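Local coordinates for maltose operon transcriptional repressor (Staphylococcus aureus subsp. aureus Mu50, PDB 3HCW), which probably represses transcription of the maltose operon, its C-terminal region having a periplasmic binding protein-like fold that probably senses a small-molecule effector, at residues 48-52 with 53-57; 99-102 with 103-107; 34-37 with 38-42; 74-78 with 79-83. All blocks are in the same frame, centred on the assembly; numbering follows the deposited sequence. Where two conformers were deposited one is given.

In the fold
All four contacts are local, and all lie in the half of the chain built on the parallel strands 44-47, 9-13, 71-74, 94-97 and 110-113. Interactions 1 and 4 are akin: each spans a loop after a strand and starts the next helix with a polar N-cap, N52 or D81, and they touch where M53 meets P82 and I83 and M57 meets P82. Interaction 3 instead lies at the far end of helix 25-39, and I34 packs against L75 of interaction 4. These three are partly buried. Interaction 2 is the most exposed, a surface loop folded round the buried carboxylate of D105 and joined to interaction 4 by a probable hydrogen bond between K99 and S77.

Interaction 1 (48-52 with 53-57); sequences TVSNN and MNDLM
N52 and L56 close the first turn of helix 53-65, the backbone N of L56 bonding to O of N52 at 2.9 Å while the chain from T48 to S50 doubles back along the helix and brings the CA atoms of S50 and L56 within 5.3 Å. The side chain of N52 does a second job at this end. Its CG sits between the backbone N and the carbonyl carbon (chi1 63°), a bend that folds the amide over the helix start, where OD1 accepts from the backbone N of D55 at 3.0 Å. That donor stands above the amide plane, 42° out of it. The other end of the same amide is used too: ND2 gives a hydrogen bond to OD2 of D55 at 2.9 Å, meeting the carboxylate from above its plane. Asparagine suits the place because one flat group offers both an acceptor for a helix N-H and a donor for the acid, and the pair of bonds fixes its rotation. Aspartate, three residues on, puts a negative charge by the helix N-terminus, which probably favours its ionised form. Beside these polar groups, CD1 of L56 packs on CB of S50 at 3.7 Å and lies 3.5 Å from OG1 of T48, a hydroxyl already held by the backbone N of L14. E59, one turn further along, accepts from the backbone N of V49 and so ties the loop to its helix. The arrangement is an asparagine N-cap at a strand-to-helix junction, here leading from strand 44-47 into helix 53-65 of a parallel alpha/beta fold.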
loop_
_atom_site.group_PDB
_atom_site.type_symbol
_atom_site.label_atom_id
_atom_site.label_comp_id
_atom_site.label_asym_id
_atom_site.label_seq_id
_atom_site.Cartn_x
_atom_site.Cartn_y
_atom_site.Cartn_z
ATOM N N THR A 48 -16.204 -6.812 3.612
ATOM C CA THR A 48 -16.344 -6.891 5.083
ATOM C C THR A 48 -15.299 -6.011 5.767
ATOM O O THR A 48 -14.182 -5.845 5.257
ATOM C CB THR A 48 -16.257 -8.345 5.659
ATOM O OG1 THR A 48 -14.941 -8.881 5.471
ATOM C CG2 THR A 48 -17.291 -9.274 5.027
ATOM N N VAL A 49 -15.681 -5.440 6.909
ATOM C CA VAL A 49 -14.868 -4.448 7.610
ATOM C C VAL A 49 -14.450 -4.947 9.015
ATOM O O VAL A 49 -13.753 -4.250 9.764
ATOM C CB VAL A 49 -15.607 -3.062 7.632
ATOM C CG1 VAL A 49 -16.666 -2.991 8.750
ATOM C CG2 VAL A 49 -14.621 -1.896 7.690
ATOM N N SER A 50 -14.852 -6.178 9.336
ATOM C CA SER A 50 -14.619 -6.801 10.640
ATOM C C SER A 50 -13.156 -7.191 10.860
ATOM O O SER A 50 -12.432 -7.496 9.910
ATOM C CB SER A 50 -15.499 -8.039 10.771
ATOM O OG SER A 50 -16.312 -7.975 11.919
ATOM N N ASN A 51 -12.736 -7.195 12.124
ATOM C CA ASN A 51 -11.326 -7.360 12.484
ATOM C C ASN A 51 -11.006 -8.606 13.326
ATOM O O ASN A 51 -9.842 -8.877 13.618
ATOM C CB ASN A 51 -10.794 -6.088 13.164
ATOM C CG ASN A 51 -11.599 -5.695 14.405
ATOM O OD1 ASN A 51 -11.214 -6.011 15.533
ATOM N ND2 ASN A 51 -12.717 -4.999 14.198
ATOM N N ASN A 52 -12.034 -9.358 13.711
ATOM C CA ASN A 52 -11.840 -10.617 14.435
ATOM C C ASN A 52 -12.873 -11.665 14.035
ATOM O O ASN A 52 -13.872 -11.328 13.411
ATOM C CB ASN A 52 -11.832 -10.387 15.954
ATOM C CG ASN A 52 -13.151 -9.844 16.477
ATOM O OD1 ASN A 52 -14.100 -10.599 16.720
ATOM N ND2 ASN A 52 -13.208 -8.531 16.676
ATOM N N MET A 53 -12.635 -12.922 14.411
ATOM C CA MET A 53 -13.455 -14.054 13.963
ATOM C C MET A 53 -14.915 -14.057 14.436
ATOM O O MET A 53 -15.820 -14.378 13.656
ATOM C CB MET A 53 -12.785 -15.387 14.325
ATOM C CG MET A 53 -13.369 -16.588 13.588
ATOM S SD MET A 53 -13.605 -16.180 11.849
ATOM C CE MET A 53 -14.686 -17.493 11.323
ATOM N N ASN A 54 -15.146 -13.717 15.700
ATOM C CA ASN A 54 -16.506 -13.686 16.232
ATOM C C ASN A 54 -17.344 -12.573 15.603
ATOM O O ASN A 54 -18.525 -12.770 15.307
ATOM C CB ASN A 54 -16.492 -13.574 17.759
ATOM C CG ASN A 54 -15.869 -14.792 18.426
ATOM O OD1 ASN A 54 -15.019 -14.658 19.305
ATOM N ND2 ASN A 54 -16.284 -15.988 18.003
ATOM N N ASP A 55 -16.709 -11.423 15.384
ATOM C CA ASP A 55 -17.336 -10.285 14.715
ATOM C C ASP A 55 -17.543 -10.522 13.211
ATOM O O ASP A 55 -18.511 -10.027 12.635
ATOM C CB ASP A 55 -16.517 -9.009 14.947
ATOM C CG ASP A 55 -16.658 -8.457 16.364
ATOM O OD1 ASP A 55 -17.536 -8.924 17.121
ATOM O OD2 ASP A 55 -15.886 -7.543 16.717
ATOM N N LEU A 56 -16.632 -11.270 12.585
ATOM C CA LEU A 56 -16.726 -11.589 11.155
ATOM C C LEU A 56 -17.799 -12.638 10.919
ATOM O O LEU A 56 -18.439 -12.646 9.869
ATOM C CB LEU A 56 -15.370 -12.050 10.591
ATOM C CG LEU A 56 -15.117 -12.152 9.078
ATOM C CD1 LEU A 56 -14.905 -10.790 8.428
ATOM C CD2 LEU A 56 -13.905 -13.028 8.817
ATOM N N MET A 57 -17.999 -13.517 11.898
ATOM C CA MET A 57 -19.125 -14.450 11.862
ATOM C C MET A 57 -20.450 -13.706 12.015
ATOM O O MET A 57 -21.447 -14.065 11.392
ATOM C CB MET A 57 -18.991 -15.531 12.936
ATOM C CG MET A 57 -18.058 -16.666 12.549
ATOM S SD MET A 57 -18.176 -18.111 13.619
ATOM C CE MET A 57 -19.490 -19.035 12.815
#

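Interaction 2 (99-102 with 103-107); sequences KPTS and DIDHQ
T101 and D105 make the firm centre of this surface loop: the backbone N of T101 points its hydrogen at OD1 of D105, 3.0 Å away and nearly straight at 167°. The donor comes from above the carboxylate plane, 45° out of it. OD1 also lies 3.5 Å from CG2 of T101, the methyl that is set between the backbone N and the carbonyl carbon while the hydroxyl is turned anti to N (chi1 169°). Behind the carboxylate, CB of D105 rests on CB of P100 at 3.9 Å and comes within 3.5 Å of O of S102. Proline fits there, since its rigid ring stiffens the approach to the turn and offers a flank to the acid's methylene. The side facing solvent is looser and partly built of water. OG of S102 is hydrogen-bonded to a water at 2.7 Å, and that water accepts from the backbone N of I104 at 2.9 Å, so that the water links the serine hydroxyl to the backbone of the 3-10 segment. Residues 104-106 wind into this short turn, with a backbone bond from N of Q107 to O of I104 and a weak one from N of H106 to O of D103. H106, on the exposed flank, directs ND1 to E271. The buried D105 has its second oxygen bonded to NE2 of H110 at the start of strand 110-113, while K84 of helix 82-89 forms a long, weak ion pair with OD1. With a backbone N-H, an imidazole and a distant ammonium about it, this carboxylate is probably ionised, and it pins the loop from both of its oxygens.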
loop_
_atom_site.group_PDB
_atom_site.type_symbol
_atom_site.label_atom_id
_atom_site.label_comp_id
_atom_site.label_asym_id
_atom_site.label_seq_id
_atom_site.Cartn_x
_atom_site.Cartn_y
_atom_site.Cartn_z
ATOM N N LYS A 99 -6.599 -22.518 -1.447
ATOM C CA LYS A 99 -6.501 -23.953 -1.731
ATOM C C LYS A 99 -7.651 -24.798 -1.158
ATOM O O LYS A 99 -7.973 -24.677 0.026
ATOM C CB LYS A 99 -5.182 -24.503 -1.185
ATOM C CG LYS A 99 -4.631 -25.705 -1.973
ATOM C CD LYS A 99 -4.007 -26.759 -1.064
ATOM C CE LYS A 99 -3.412 -26.165 0.195
ATOM N NZ LYS A 99 -2.582 -27.181 0.898
ATOM N N PRO A 100 -8.248 -25.671 -1.997
ATOM C CA PRO A 100 -9.202 -26.690 -1.538
ATOM C C PRO A 100 -8.533 -27.632 -0.556
ATOM O O PRO A 100 -7.411 -28.081 -0.793
ATOM C CB PRO A 100 -9.577 -27.436 -2.823
ATOM C CG PRO A 100 -8.492 -27.104 -3.819
ATOM C CD PRO A 100 -8.054 -25.721 -3.461
ATOM N N THR A 101 -9.219 -27.917 0.541
ATOM C CA THR A 101 -8.620 -28.645 1.653
ATOM C C THR A 101 -9.462 -29.839 2.142
ATOM O O THR A 101 -9.095 -30.512 3.110
ATOM C CB THR A 101 -8.294 -27.670 2.825
ATOM O OG1 THR A 101 -7.942 -28.412 4.000
ATOM C CG2 THR A 101 -9.482 -26.761 3.146
ATOM N N SER A 102 -10.572 -30.114 1.461
ATOM C CA SER A 102 -11.553 -31.075 1.971
ATOM C C SER A 102 -12.344 -31.783 0.875
ATOM O O SER A 102 -12.209 -31.459 -0.306
ATOM C CB SER A 102 -12.513 -30.367 2.931
ATOM O OG SER A 102 -13.117 -31.300 3.804
ATOM N N ASP A 103 -13.163 -32.755 1.279
ATOM C CA ASP A 103 -14.063 -33.463 0.362
ATOM C C ASP A 103 -15.165 -32.580 -0.214
ATOM O O ASP A 103 -15.422 -32.623 -1.417
ATOM C CB ASP A 103 -14.677 -34.699 1.025
ATOM C CG ASP A 103 -14.294 -35.990 0.323
ATOM O OD1 ASP A 103 -14.193 -35.989 -0.925
ATOM O OD2 ASP A 103 -14.113 -37.012 1.020
ATOM N N ILE A 104 -15.805 -31.776 0.635
ATOM C CA ILE A 104 -16.878 -30.875 0.179
ATOM C C ILE A 104 -16.381 -29.756 -0.746
ATOM O O ILE A 104 -17.155 -29.222 -1.537
ATOM C CB ILE A 104 -17.713 -30.284 1.352
ATOM C CG1 ILE A 104 -16.800 -29.598 2.384
ATOM C CG2 ILE A 104 -18.594 -31.372 1.971
ATOM C CD1 ILE A 104 -17.524 -28.960 3.570
ATOM N N ASP A 105 -15.087 -29.439 -0.660
ATOM C CA ASP A 105 -14.449 -28.428 -1.508
ATOM C C ASP A 105 -14.480 -28.745 -3.003
ATOM O O ASP A 105 -14.276 -27.852 -3.826
ATOM C CB ASP A 105 -13.011 -28.173 -1.058
ATOM C CG ASP A 105 -12.925 -27.170 0.066
ATOM O OD1 ASP A 105 -12.139 -27.399 1.005
ATOM O OD2 ASP A 105 -13.637 -26.143 0.012
ATOM N N HIS A 106 -14.745 -30.008 -3.341
ATOM C CA HIS A 106 -15.004 -30.433 -4.720
ATOM C C HIS A 106 -16.215 -29.724 -5.346
ATOM O O HIS A 106 -16.269 -29.525 -6.562
ATOM C CB HIS A 106 -15.213 -31.954 -4.778
ATOM C CG HIS A 106 -13.959 -32.753 -4.582
ATOM N ND1 HIS A 106 -12.855 -32.619 -5.395
ATOM C CD2 HIS A 106 -13.646 -33.714 -3.680
ATOM C CE1 HIS A 106 -11.909 -33.448 -4.991
ATOM N NE2 HIS A 106 -12.363 -34.122 -3.950
ATOM N N GLN A 107 -17.176 -29.347 -4.501
ATOM C CA GLN A 107 -18.395 -28.662 -4.932
ATOM C C GLN A 107 -18.176 -27.179 -5.232
ATOM O O GLN A 107 -18.936 -26.580 -5.996
ATOM C CB GLN A 107 -19.500 -28.803 -3.870
ATOM C CG GLN A 107 -19.823 -30.236 -3.437
ATOM C CD GLN A 107 -20.061 -31.171 -4.612
ATOM O OE1 GLN A 107 -19.326 -32.140 -4.805
ATOM N NE2 GLN A 107 -21.083 -30.878 -5.409
HETATM O O HOH W 1 -15.477 -32.528 3.414
#

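Interaction 3 (34-37 with 38-42); sequences ISET and CNQHG
S35 and N39 are joined by the shortest bond here, from the backbone N of N39 to O of S35 at 2.7 Å, and beside it N of C38 meets O of I34 at 3.0 Å; both are ordinary i to i+4 bonds of helix 25-39. Further on the pattern changes. O of T37 takes two donors, the backbone N of Q40 at 3.1 Å and ND1 of H41, also at 3.1 Å, which reach it from opposite faces of the carbonyl plane. The imidazole bond is fairly straight, 166°, and the oxygen lies near the ring plane, at its edge. With CG of H41 anti to the carbonyl carbon (chi1 -67°), the ring swings back over the last turn, and histidine suits a helix end because its ring N-H can occupy a carbonyl there. The bond from ND1 to O of T37 limits the ring's rotation. N of Q40 is shared between O of E36, a weak i to i+4 bond, and O of T37, an i to i+3 bond, as the helix tightens toward a 3-10 pattern. G42 then has a positive phi, which glycine accepts readily. Outward from these bonds, SG of C38 packs on CG2 of I34 at 3.9 Å on the buried face. N39 sends ND2 to O of Y43, tying the loop that follows back to the helix. I34 and C38 face strand 9-13, where they meet L12 and I10, and C38 also touches T45 of strand 44-47. On another flank T37 and H41 lean on helix 247-263, to which E36 is bound by a salt bridge with R248.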
loop_
_atom_site.group_PDB
_atom_site.type_symbol
_atom_site.label_atom_id
_atom_site.label_comp_id
_atom_site.label_asym_id
_atom_site.label_seq_id
_atom_site.Cartn_x
_atom_site.Cartn_y
_atom_site.Cartn_z
ATOM N N ILE A 34 -11.379 -8.056 -8.482
ATOM C CA ILE A 34 -12.777 -8.459 -8.315
ATOM C C ILE A 34 -13.758 -7.356 -8.729
ATOM O O ILE A 34 -14.666 -7.598 -9.521
ATOM C CB ILE A 34 -13.100 -8.872 -6.863
ATOM C CG1 ILE A 34 -12.354 -10.146 -6.489
ATOM C CG2 ILE A 34 -14.633 -9.074 -6.688
ATOM C CD1 ILE A 34 -12.010 -10.242 -5.049
ATOM N N SER A 35 -13.540 -6.150 -8.211
ATOM C CA SER A 35 -14.512 -5.065 -8.350
ATOM C C SER A 35 -14.681 -4.582 -9.786
ATOM O O SER A 35 -15.802 -4.406 -10.237
ATOM C CB SER A 35 -14.171 -3.895 -7.425
ATOM O OG SER A 35 -12.855 -3.441 -7.662
ATOM N N GLU A 36 -13.575 -4.383 -10.502
ATOM C CA GLU A 36 -13.662 -3.906 -11.882
ATOM C C GLU A 36 -14.386 -4.907 -12.793
ATOM O O GLU A 36 -15.158 -4.501 -13.651
ATOM C CB GLU A 36 -12.291 -3.487 -12.438
ATOM C CG GLU A 36 -11.369 -4.613 -12.894
ATOM C CD GLU A 36 -9.898 -4.217 -12.872
ATOM O OE1 GLU A 36 -9.052 -5.078 -12.539
ATOM O OE2 GLU A 36 -9.590 -3.045 -13.177
ATOM N N THR A 37 -14.168 -6.201 -12.566
ATOM C CA THR A 37 -14.848 -7.266 -13.306
ATOM C C THR A 37 -16.345 -7.269 -12.992
ATOM O O THR A 37 -17.172 -7.222 -13.903
ATOM C CB THR A 37 -14.203 -8.634 -12.998
ATOM O OG1 THR A 37 -12.888 -8.656 -13.564
ATOM C CG2 THR A 37 -15.034 -9.822 -13.555
ATOM N N CYS A 38 -16.674 -7.301 -11.703
ATOM C CA CYS A 38 -18.047 -7.172 -11.224
ATOM C C CYS A 38 -18.753 -5.920 -11.764
ATOM O O CYS A 38 -19.902 -6.004 -12.200
ATOM C CB CYS A 38 -18.077 -7.172 -9.693
ATOM S SG CYS A 38 -17.748 -8.790 -8.962
ATOM N N ASN A 39 -18.056 -4.782 -11.754
ATOM C CA ASN A 39 -18.630 -3.504 -12.195
ATOM C C ASN A 39 -18.826 -3.411 -13.714
ATOM O O ASN A 39 -19.583 -2.563 -14.195
ATOM C CB ASN A 39 -17.797 -2.301 -11.713
ATOM C CG ASN A 39 -17.792 -2.128 -10.185
ATOM O OD1 ASN A 39 -16.996 -1.352 -9.663
ATOM N ND2 ASN A 39 -18.658 -2.851 -9.474
ATOM N N GLN A 40 -18.155 -4.283 -14.463
ATOM C CA GLN A 40 -18.323 -4.326 -15.914
ATOM C C GLN A 40 -19.532 -5.172 -16.319
ATOM O O GLN A 40 -19.868 -5.253 -17.502
ATOM C CB GLN A 40 -17.057 -4.854 -16.595
ATOM C CG GLN A 40 -15.951 -3.827 -16.765
ATOM C CD GLN A 40 -14.557 -4.450 -16.735
ATOM O OE1 GLN A 40 -14.391 -5.650 -16.962
ATOM N NE2 GLN A 40 -13.551 -3.631 -16.438
ATOM N N HIS A 41 -20.179 -5.798 -15.336
ATOM C CA HIS A 41 -21.338 -6.655 -15.586
ATOM C C HIS A 41 -22.545 -6.280 -14.716
ATOM O O HIS A 41 -23.446 -7.097 -14.499
ATOM C CB HIS A 41 -20.952 -8.126 -15.393
ATOM C CG HIS A 41 -19.982 -8.634 -16.416
ATOM N ND1 HIS A 41 -18.628 -8.385 -16.347
ATOM C CD2 HIS A 41 -20.172 -9.374 -17.533
ATOM C CE1 HIS A 41 -18.025 -8.948 -17.380
ATOM N NE2 HIS A 41 -18.940 -9.556 -18.113
ATOM N N GLY A 42 -22.551 -5.044 -14.217
ATOM C CA GLY A 42 -23.668 -4.519 -13.423
ATOM C C GLY A 42 -23.743 -4.976 -11.970
ATOM O O GLY A 42 -24.767 -4.782 -11.300
#

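Interaction 4 (74-78 with 79-83); sequences LLYSK and ENDPI
Y76 and D81 share the shortest polar bond of the contact, OH of the tyrosine donating to OD2 of the aspartate at 2.8 Å. The hydroxyl comes in on the syn side of the carboxylate, and OD2 in turn lies in the plane of the ring at its edge, with ring and carboxylate planes 70° apart. Two torsions arrange this meeting: CG of Y76 stands between the backbone N and the carbonyl carbon (chi1 67°), while D81 holds its CG anti to N (chi1 -174°), and the two side chains approach from opposite directions. The aspartate's other oxygen is occupied as well, for OD1 takes a weak hydrogen bond from the backbone N of K84. D81 is thus the N-cap of helix 82-89, an acid placed where helix N-H groups point and where its charge is probably favoured. The loop between forms the crossing from strand 71-74 to this helix, a beta-alpha step of the Rossmann-like layering found in periplasmic binding protein-like domains. It turns at E79 and N80, N80 taking a left-handed backbone conformation that asparagine tolerates well, and a weak bond runs from N of D81 to O of K78 at 3.5 Å. At the ring's edge, near its plane, CG2 of I83 approaches OH of Y76 at a short 3.0 Å. CD1 of I83 meets CD2 of L74 at 3.7 Å, the two aliphatic chains sliding past one another, and each also touches V13 of strand 9-13. K78 stretches away from the turn, fully extended, to a cation-pi contact with F143, and a glycerol, probably from the crystallisation liquor, lies about 5 Å from the side chain of Y76.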
loop_
_atom_site.group_PDB
_atom_site.type_symbol
_atom_site.label_atom_id
_atom_site.label_comp_id
_atom_site.label_asym_id
_atom_site.label_seq_id
_atom_site.Cartn_x
_atom_site.Cartn_y
_atom_site.Cartn_z
ATOM N N LEU A 74 -14.772 -15.635 -0.625
ATOM C CA LEU A 74 -13.870 -15.711 0.537
ATOM C C LEU A 74 -12.447 -15.448 0.077
ATOM O O LEU A 74 -11.918 -16.182 -0.757
ATOM C CB LEU A 74 -13.924 -17.081 1.211
ATOM C CG LEU A 74 -15.255 -17.620 1.736
ATOM C CD1 LEU A 74 -15.028 -18.922 2.454
ATOM C CD2 LEU A 74 -15.881 -16.638 2.669
ATOM N N LEU A 75 -11.827 -14.407 0.624
ATOM C CA LEU A 75 -10.489 -13.988 0.201
ATOM C C LEU A 75 -9.347 -14.686 0.954
ATOM O O LEU A 75 -8.226 -14.181 0.985
ATOM C CB LEU A 75 -10.316 -12.481 0.341
ATOM C CG LEU A 75 -10.949 -11.397 -0.540
ATOM C CD1 LEU A 75 -9.836 -10.490 -1.043
ATOM C CD2 LEU A 75 -11.716 -11.915 -1.695
ATOM N N TYR A 76 -9.634 -15.842 1.545
ATOM C CA TYR A 76 -8.625 -16.657 2.212
ATOM C C TYR A 76 -9.096 -18.110 2.244
ATOM O O TYR A 76 -10.271 -18.385 2.028
ATOM C CB TYR A 76 -8.362 -16.142 3.635
ATOM C CG TYR A 76 -9.542 -16.306 4.559
ATOM C CD1 TYR A 76 -10.509 -15.307 4.667
ATOM C CD2 TYR A 76 -9.696 -17.465 5.324
ATOM C CE1 TYR A 76 -11.600 -15.463 5.507
ATOM C CE2 TYR A 76 -10.778 -17.630 6.155
ATOM C CZ TYR A 76 -11.722 -16.627 6.244
ATOM O OH TYR A 76 -12.783 -16.796 7.080
ATOM N N SER A 77 -8.177 -19.030 2.527
ATOM C CA SER A 77 -8.514 -20.439 2.723
ATOM C C SER A 77 -7.967 -20.927 4.063
ATOM O O SER A 77 -6.794 -20.712 4.383
ATOM C CB SER A 77 -7.950 -21.286 1.581
ATOM O OG SER A 77 -8.346 -22.640 1.695
ATOM N N LYS A 78 -8.824 -21.566 4.852
ATOM C CA LYS A 78 -8.396 -22.177 6.105
ATOM C C LYS A 78 -9.188 -23.450 6.371
ATOM O O LYS A 78 -10.382 -23.526 6.057
ATOM C CB LYS A 78 -8.512 -21.194 7.277
ATOM C CG LYS A 78 -7.606 -21.529 8.462
ATOM C CD LYS A 78 -7.259 -20.294 9.284
ATOM C CE LYS A 78 -6.437 -20.666 10.508
ATOM N NZ LYS A 78 -5.940 -19.472 11.246
ATOM N N GLU A 79 -8.504 -24.454 6.921
ATOM C CA GLU A 79 -9.134 -25.708 7.322
ATOM C C GLU A 79 -10.075 -25.440 8.491
ATOM O O GLU A 79 -9.714 -24.714 9.428
ATOM C CB GLU A 79 -8.080 -26.749 7.715
ATOM C CG GLU A 79 -8.617 -28.184 7.797
ATOM C CD GLU A 79 -7.895 -29.040 8.833
ATOM O OE1 GLU A 79 -8.547 -29.929 9.425
ATOM O OE2 GLU A 79 -6.682 -28.826 9.060
ATOM N N ASN A 80 -11.272 -26.029 8.412
ATOM C CA ASN A 80 -12.372 -25.817 9.368
ATOM C C ASN A 80 -12.701 -24.338 9.563
ATOM O O ASN A 80 -12.761 -23.848 10.694
ATOM C CB ASN A 80 -12.110 -26.507 10.722
ATOM C CG ASN A 80 -11.710 -27.962 10.572
ATOM O OD1 ASN A 80 -12.215 -28.677 9.703
ATOM N ND2 ASN A 80 -10.793 -28.408 11.424
ATOM N N ASP A 81 -12.876 -23.635 8.448
ATOM C CA ASP A 81 -13.297 -22.241 8.466
ATOM C C ASP A 81 -14.801 -22.229 8.750
ATOM O O ASP A 81 -15.585 -22.769 7.963
ATOM C CB ASP A 81 -12.964 -21.565 7.128
ATOM C CG ASP A 81 -13.244 -20.067 7.127
ATOM O OD1 ASP A 81 -13.652 -19.542 6.067
ATOM O OD2 ASP A 81 -13.049 -19.409 8.171
ATOM N N PRO A 82 -15.199 -21.654 9.904
ATOM C CA PRO A 82 -16.594 -21.639 10.359
ATOM C C PRO A 82 -17.491 -20.691 9.561
ATOM O O PRO A 82 -18.710 -20.874 9.535
ATOM C CB PRO A 82 -16.492 -21.169 11.820
ATOM C CG PRO A 82 -15.031 -21.194 12.160
ATOM C CD PRO A 82 -14.314 -20.988 10.873
ATOM N N ILE A 83 -16.891 -19.684 8.932
ATOM C CA ILE A 83 -17.631 -18.781 8.053
ATOM C C ILE A 83 -17.800 -19.393 6.646
ATOM O O ILE A 83 -18.788 -19.124 5.973
ATOM C CB ILE A 83 -17.059 -17.315 8.095
ATOM C CG1 ILE A 83 -17.946 -16.321 7.335
ATOM C CG2 ILE A 83 -15.651 -17.258 7.616
ATOM C CD1 ILE A 83 -17.487 -16.001 5.914
#